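Long-range contacts in phosphoenolpyruvate-protein phosphotransferase (Acinetobacter sp., PDB 3CI6), which probably transfers the phosphoryl group of phosphoenolpyruvate to a histidine of a partner protein, the chain here being its GAF domain: residues 48-52 with 127-131; 55-59 with 71-77. The contacts are given in a common frame with arbitrary orientation. Residue numbers count along the deposited sequence, not the author numbering.

Contact 1: residues 48-52 with 127-131; sequences YLLDE and KVMGV. With P4G (1-ethoxy-2-(2-ethoxyethoxy)ethane), chain F.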
loop_
_atom_site.group_PDB
_atom_site.type_symbol
_atom_site.label_atom_id
_atom_site.label_comp_id
_atom_site.label_asym_id
_atom_site.label_seq_id
_atom_site.Cartn_x
_atom_site.Cartn_y
_atom_site.Cartn_z
ATOM N N TYR B 48 3.203 -15.415 -3.758
ATOM C CA TYR B 48 4.443 -16.117 -3.466
ATOM C C TYR B 48 5.353 -15.133 -2.772
ATOM O O TYR B 48 5.647 -14.036 -3.298
ATOM C CB TYR B 48 5.098 -16.612 -4.795
ATOM C CG TYR B 48 4.303 -17.624 -5.537
ATOM C CD1 TYR B 48 3.319 -17.200 -6.402
ATOM C CD2 TYR B 48 4.507 -19.001 -5.395
ATOM C CE1 TYR B 48 2.532 -18.090 -7.104
ATOM C CE2 TYR B 48 3.708 -19.879 -6.097
ATOM C CZ TYR B 48 2.734 -19.405 -6.942
ATOM O OH TYR B 48 1.878 -20.257 -7.677
ATOM N N LEU B 49 5.887 -15.495 -1.618
ATOM C CA LEU B 49 6.796 -14.604 -0.911
ATOM C C LEU B 49 8.223 -15.087 -1.031
ATOM O O LEU B 49 8.498 -16.303 -1.021
ATOM C CB LEU B 49 6.442 -14.479 0.578
ATOM C CG LEU B 49 5.108 -13.792 0.866
ATOM C CD1 LEU B 49 5.057 -13.536 2.376
ATOM C CD2 LEU B 49 4.956 -12.514 0.030
ATOM N N LEU B 50 9.151 -14.170 -1.202
ATOM C CA LEU B 50 10.555 -14.534 -1.260
ATOM C C LEU B 50 11.026 -14.938 0.146
ATOM O O LEU B 50 10.995 -14.123 1.062
ATOM C CB LEU B 50 11.359 -13.364 -1.859
ATOM C CG LEU B 50 12.665 -13.717 -2.584
ATOM C CD1 LEU B 50 13.276 -12.495 -3.287
ATOM C CD2 LEU B 50 13.618 -14.353 -1.573
ATOM N N ASP B 51 11.507 -16.189 0.286
ATOM C CA ASP B 51 11.979 -16.828 1.489
ATOM C C ASP B 51 13.489 -16.741 1.367
ATOM O O ASP B 51 14.126 -17.545 0.684
ATOM C CB ASP B 51 11.481 -18.268 1.515
ATOM C CG ASP B 51 12.016 -19.041 2.686
ATOM O OD1 ASP B 51 12.835 -18.458 3.450
ATOM O OD2 ASP B 51 11.557 -20.178 2.851
ATOM N N GLU B 52 14.097 -15.761 2.008
ATOM C CA GLU B 52 15.513 -15.553 1.775
ATOM C C GLU B 52 16.365 -16.616 2.480
ATOM O O GLU B 52 17.473 -16.882 2.049
ATOM C CB GLU B 52 15.923 -14.151 2.201
ATOM C CG GLU B 52 16.995 -13.551 1.330
ATOM C CD GLU B 52 16.966 -12.035 1.340
ATOM O OE1 GLU B 52 16.494 -11.452 2.349
ATOM O OE2 GLU B 52 17.410 -11.445 0.336
ATOM N N LYS B 127 13.670 -3.686 -2.756
ATOM C CA LYS B 127 13.880 -5.128 -2.645
ATOM C C LYS B 127 12.599 -5.895 -2.991
ATOM O O LYS B 127 11.507 -5.503 -2.610
ATOM C CB LYS B 127 14.292 -5.484 -1.215
ATOM C CG LYS B 127 14.606 -6.935 -0.932
ATOM C CD LYS B 127 15.111 -7.077 0.509
ATOM C CE LYS B 127 15.370 -8.516 0.871
ATOM N NZ LYS B 127 16.203 -9.186 -0.142
ATOM N N VAL B 128 12.735 -6.998 -3.722
ATOM C CA VAL B 128 11.587 -7.843 -4.039
ATOM C C VAL B 128 11.209 -8.695 -2.840
ATOM O O VAL B 128 12.050 -9.420 -2.303
ATOM C CB VAL B 128 11.890 -8.772 -5.222
ATOM C CG1 VAL B 128 10.773 -9.767 -5.370
ATOM C CG2 VAL B 128 12.015 -7.941 -6.474
HETATM N N MSE B 129 9.995 -8.492 -2.360
HETATM C CA MSE B 129 9.454 -9.220 -1.245
HETATM C C MSE B 129 8.656 -10.439 -1.704
HETATM O O MSE B 129 8.425 -11.357 -0.933
HETATM C CB MSE B 129 8.507 -8.344 -0.411
HETATM C CG MSE B 129 9.053 -7.064 0.228
HETATM SE SE MSE B 129 10.150 -7.468 1.726
HETATM C CE MSE B 129 11.487 -7.270 0.677
ATOM N N GLY B 130 8.203 -10.439 -2.959
ATOM C CA GLY B 130 7.293 -11.511 -3.432
ATOM C C GLY B 130 6.704 -11.146 -4.769
ATOM O O GLY B 130 7.075 -10.134 -5.351
ATOM N N VAL B 131 5.821 -12.006 -5.243
ATOM C CA VAL B 131 5.144 -11.844 -6.517
ATOM C C VAL B 131 3.700 -12.264 -6.335
ATOM O O VAL B 131 3.407 -13.320 -5.833
ATOM C CB VAL B 131 5.806 -12.692 -7.622
ATOM C CG1 VAL B 131 4.977 -12.559 -8.912
ATOM C CG2 VAL B 131 7.278 -12.292 -7.817
HETATM C C8 P4G F . 8.905 -14.367 8.414
HETATM C C7 P4G F . 7.806 -13.539 7.772
HETATM O O4 P4G F . 8.103 -13.365 6.398
HETATM C C6 P4G F . 8.057 -14.619 5.771
HETATM C C5 P4G F . 8.211 -14.699 4.279
HETATM O O3 P4G F . 8.430 -16.036 3.732
HETATM C C4 P4G F . 8.288 -17.074 4.655
HETATM C C3 P4G F . 8.542 -18.323 3.911
HETATM O O2 P4G F . 8.822 -19.327 4.872
HETATM C C2 P4G F . 7.666 -19.648 5.618
HETATM C C1 P4G F . 8.197 -20.140 6.960
HETATM O O HOH W 1 9.225 -12.111 1.694
#
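The shortest polar contact joins two charged side chains at the open end of the strand pair: E52 OE2 lies 2.6 Å from K127 NZ, a salt bridge in which the ammonium also donates a hydrogen bond. Backbone bonds follow. Y48 and V131 form an antiparallel hydrogen-bonded pair, with Y48 N to V131 O at 3.0 Å (175° at the hydrogen) and V131 N to Y48 O at 2.8 Å. L49 and G130 come next as a non-hydrogen-bonded pair, their CA atoms 4.0 Å apart, and L50 N then donates to M129 O at 2.9 Å. Beyond this the strands splay, the segment axes running at 139°, and a water spans the widening gap by donating to L50 O and M129 O, 2.8 Å from each.

The close approach at G130 depends on its missing side chain, because an ideal CB would sit 2.5 Å from Y48 O and 2.8 Å from L49 CD2. The one apolar side-chain contact across the pair is L50 CD1 with V128 CG1 at 4.2 Å. The selenomethionine M129 turns its CA-to-CB bond away from 48-52, and both it and L49 pack on I161 of helix 144-167.

On the L49 side lies the bound P4G, whose C5 is 3.9 Å from L49 CD1 and whose O2 is 3.5 Å from D51 OD2. M129 and G130 both face V122 of strand 116-124, a classic beta bulge on the other edge of strand 127-136; the contact itself is the central strand pairing of the GAF-domain antiparallel sheet, beside the P4G pocket.

Contact 2: residues 55-59 with 71-77; sequences QRYLL and GHVSLQL. With P4G (1-ethoxy-2-(2-ethoxyethoxy)ethane), chain F.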
loop_
_atom_site.group_PDB
_atom_site.type_symbol
_atom_site.label_atom_id
_atom_site.label_comp_id
_atom_site.label_asym_id
_atom_site.label_seq_id
_atom_site.Cartn_x
_atom_site.Cartn_y
_atom_site.Cartn_z
ATOM N N GLN B 55 16.167 -19.325 -0.107
ATOM C CA GLN B 55 16.449 -18.809 -1.445
ATOM C C GLN B 55 15.453 -19.298 -2.494
ATOM O O GLN B 55 15.809 -19.967 -3.484
ATOM C CB GLN B 55 17.886 -19.141 -1.844
ATOM C CG GLN B 55 18.887 -18.281 -1.052
ATOM C CD GLN B 55 18.765 -16.790 -1.349
ATOM O OE1 GLN B 55 19.008 -16.355 -2.478
ATOM N NE2 GLN B 55 18.362 -16.004 -0.353
ATOM N N ARG B 56 14.185 -19.034 -2.225
ATOM C CA ARG B 56 13.135 -19.507 -3.075
ATOM C C ARG B 56 11.919 -18.619 -2.853
ATOM O O ARG B 56 11.825 -17.921 -1.849
ATOM C CB ARG B 56 12.754 -20.947 -2.706
ATOM C CG ARG B 56 12.181 -21.056 -1.307
ATOM C CD ARG B 56 11.767 -22.446 -0.858
ATOM N NE ARG B 56 11.169 -22.381 0.482
ATOM C CZ ARG B 56 10.614 -23.427 1.097
ATOM N NH1 ARG B 56 10.120 -23.305 2.332
ATOM N NH2 ARG B 56 10.552 -24.597 0.471
ATOM N N TYR B 57 10.966 -18.699 -3.762
ATOM C CA TYR B 57 9.626 -18.124 -3.543
ATOM C C TYR B 57 8.727 -19.216 -3.006
ATOM O O TYR B 57 8.709 -20.326 -3.579
ATOM C CB TYR B 57 9.045 -17.572 -4.837
ATOM C CG TYR B 57 9.765 -16.353 -5.396
ATOM C CD1 TYR B 57 9.573 -15.107 -4.854
ATOM C CD2 TYR B 57 10.585 -16.456 -6.508
ATOM C CE1 TYR B 57 10.218 -13.995 -5.353
ATOM C CE2 TYR B 57 11.214 -15.340 -7.018
ATOM C CZ TYR B 57 11.008 -14.115 -6.449
ATOM O OH TYR B 57 11.637 -12.994 -6.940
ATOM N N LEU B 58 7.976 -18.946 -1.961
ATOM C CA LEU B 58 7.063 -19.926 -1.388
ATOM C C LEU B 58 5.631 -19.462 -1.548
ATOM O O LEU B 58 5.311 -18.320 -1.247
ATOM C CB LEU B 58 7.360 -20.139 0.102
ATOM C CG LEU B 58 6.575 -21.211 0.854
ATOM C CD1 LEU B 58 6.864 -22.621 0.278
ATOM C CD2 LEU B 58 6.891 -21.109 2.344
ATOM N N LEU B 59 4.748 -20.369 -1.996
ATOM C CA LEU B 59 3.333 -20.051 -2.099
ATOM C C LEU B 59 2.776 -19.877 -0.698
ATOM O O LEU B 59 2.873 -20.799 0.121
ATOM C CB LEU B 59 2.608 -21.196 -2.804
ATOM C CG LEU B 59 1.111 -21.038 -2.928
ATOM C CD1 LEU B 59 0.674 -19.833 -3.749
ATOM C CD2 LEU B 59 0.543 -22.330 -3.537
ATOM N N GLY B 71 2.077 -23.146 1.360
ATOM C CA GLY B 71 3.186 -23.470 2.246
ATOM C C GLY B 71 4.077 -24.610 1.797
ATOM O O GLY B 71 5.073 -24.928 2.479
ATOM N N HIS B 72 3.767 -25.195 0.642
ATOM C CA HIS B 72 4.377 -26.444 0.190
ATOM C C HIS B 72 4.735 -26.493 -1.298
ATOM O O HIS B 72 5.144 -27.549 -1.811
ATOM C CB HIS B 72 3.437 -27.593 0.547
ATOM C CG HIS B 72 3.185 -27.717 2.016
ATOM N ND1 HIS B 72 4.156 -28.154 2.894
ATOM C CD2 HIS B 72 2.081 -27.483 2.763
ATOM C CE1 HIS B 72 3.659 -28.170 4.117
ATOM N NE2 HIS B 72 2.404 -27.771 4.065
ATOM N N VAL B 73 4.499 -25.398 -2.008
ATOM C CA VAL B 73 4.978 -25.242 -3.377
ATOM C C VAL B 73 5.950 -24.072 -3.428
ATOM O O VAL B 73 5.647 -22.986 -2.924
ATOM C CB VAL B 73 3.803 -24.951 -4.322
ATOM C CG1 VAL B 73 4.318 -24.382 -5.698
ATOM C CG2 VAL B 73 2.948 -26.203 -4.464
ATOM N N SER B 74 7.126 -24.312 -3.996
ATOM C CA SER B 74 8.118 -23.263 -4.102
ATOM C C SER B 74 8.734 -23.220 -5.472
ATOM O O SER B 74 8.636 -24.176 -6.259
ATOM C CB SER B 74 9.188 -23.393 -3.071
ATOM O OG SER B 74 9.911 -24.582 -3.286
ATOM N N LEU B 75 9.349 -22.087 -5.744
ATOM C CA LEU B 75 10.004 -21.801 -7.004
ATOM C C LEU B 75 11.383 -21.240 -6.754
ATOM O O LEU B 75 11.570 -20.440 -5.840
ATOM C CB LEU B 75 9.207 -20.759 -7.801
ATOM C CG LEU B 75 7.773 -21.146 -8.176
ATOM C CD1 LEU B 75 6.868 -20.000 -8.569
ATOM C CD2 LEU B 75 7.861 -22.174 -9.309
ATOM N N GLN B 76 12.364 -21.611 -7.574
ATOM C CA GLN B 76 13.653 -20.966 -7.423
ATOM C C GLN B 76 13.581 -19.517 -7.906
ATOM O O GLN B 76 12.665 -19.120 -8.615
ATOM C CB GLN B 76 14.737 -21.702 -8.185
ATOM C CG GLN B 76 14.934 -23.136 -7.703
ATOM C CD GLN B 76 15.386 -23.207 -6.249
ATOM O OE1 GLN B 76 16.495 -22.779 -5.901
ATOM N NE2 GLN B 76 14.530 -23.762 -5.393
ATOM N N LEU B 77 14.553 -18.720 -7.497
ATOM C CA LEU B 77 14.502 -17.283 -7.703
ATOM C C LEU B 77 14.528 -16.872 -9.180
ATOM O O LEU B 77 13.966 -15.860 -9.536
ATOM C CB LEU B 77 15.616 -16.598 -6.917
ATOM C CG LEU B 77 15.423 -16.667 -5.402
ATOM C CD1 LEU B 77 16.531 -15.880 -4.757
ATOM C CD2 LEU B 77 14.069 -16.132 -4.931
HETATM C C8 P4G F . 8.905 -14.367 8.414
HETATM C C7 P4G F . 7.806 -13.539 7.772
HETATM O O4 P4G F . 8.103 -13.365 6.398
HETATM C C6 P4G F . 8.057 -14.619 5.771
HETATM C C5 P4G F . 8.211 -14.699 4.279
HETATM O O3 P4G F . 8.430 -16.036 3.732
HETATM C C4 P4G F . 8.288 -17.074 4.655
HETATM C C3 P4G F . 8.542 -18.323 3.911
HETATM O O2 P4G F . 8.822 -19.327 4.872
HETATM C C2 P4G F . 7.666 -19.648 5.618
HETATM C C1 P4G F . 8.197 -20.140 6.960
HETATM O O HOH W 2 16.777 -19.965 -5.821
HETATM O O HOH W 3 13.320 -13.521 -9.076
#
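L77 supplies the most prominent bump: its CD2 sits over one face of the Y57 ring, 3.9 Å from the centroid and 22° off the normal, a CH-pi contact. L50 of the adjacent strand touches both residues. Further along the same face, Y57 CB meets L75 CB at 4.4 Å, and L59 CB meets V73 CB at 4.2 Å.

The other face is shaped by L58. Its CD1 tucks against the bend of 71-74, 3.7 Å from G71 O and 3.4 Å from V73 O, while its CD2 lies 3.6 Å from C3 of P4G. Beside it, R56 lays its aliphatic part along S74, with CD 3.5 Å from S74 CB, and carries its NE to a salt bridge with D51.

The backbones fit closely enough for these surfaces to mesh. Y57 and L75 exchange backbone hydrogen bonds (Y57 N to L75 O, 2.8 Å; L75 N to Y57 O, 2.9 Å), L59 N donates to V73 O at 2.9 Å, and G71 N to L59 O at 2.8 Å. Waters fill the hollows at the far end: one bridges Q55 O, Q76 OE1 and L77 N, another Y57 OH and L77 O.

On the side of strand 56-63 facing strand 44-51, Q55, with positive phi, and R56 both oppose D51 in a G1 beta bulge. With segment axes at 161°, the contact itself is an antiparallel beta hairpin at an outer edge of the GAF sheet.

In the fold
Both contacts belong to one antiparallel sheet of the GAF domain, their centres 9 Å apart. Across it the strands run 74-76, 56-63, 44-51, 127-136, so contact 2 holds the edge and contact 1 the next pairing but one; the intervening pair, 44-51 with 56-63, joins them through a probable hydrogen bond from L58 N to L49 O (2.9 Å) and the D51–R56 salt bridge (OD2 to NE, 3.3 Å). Along the chain, contact 2 is nested inside the loop that contact 1 closes. Each also borders P4G, so two neighbouring strands, carrying L49, D51 and L58, line one side of a pocket completed by L25, A164 and H165.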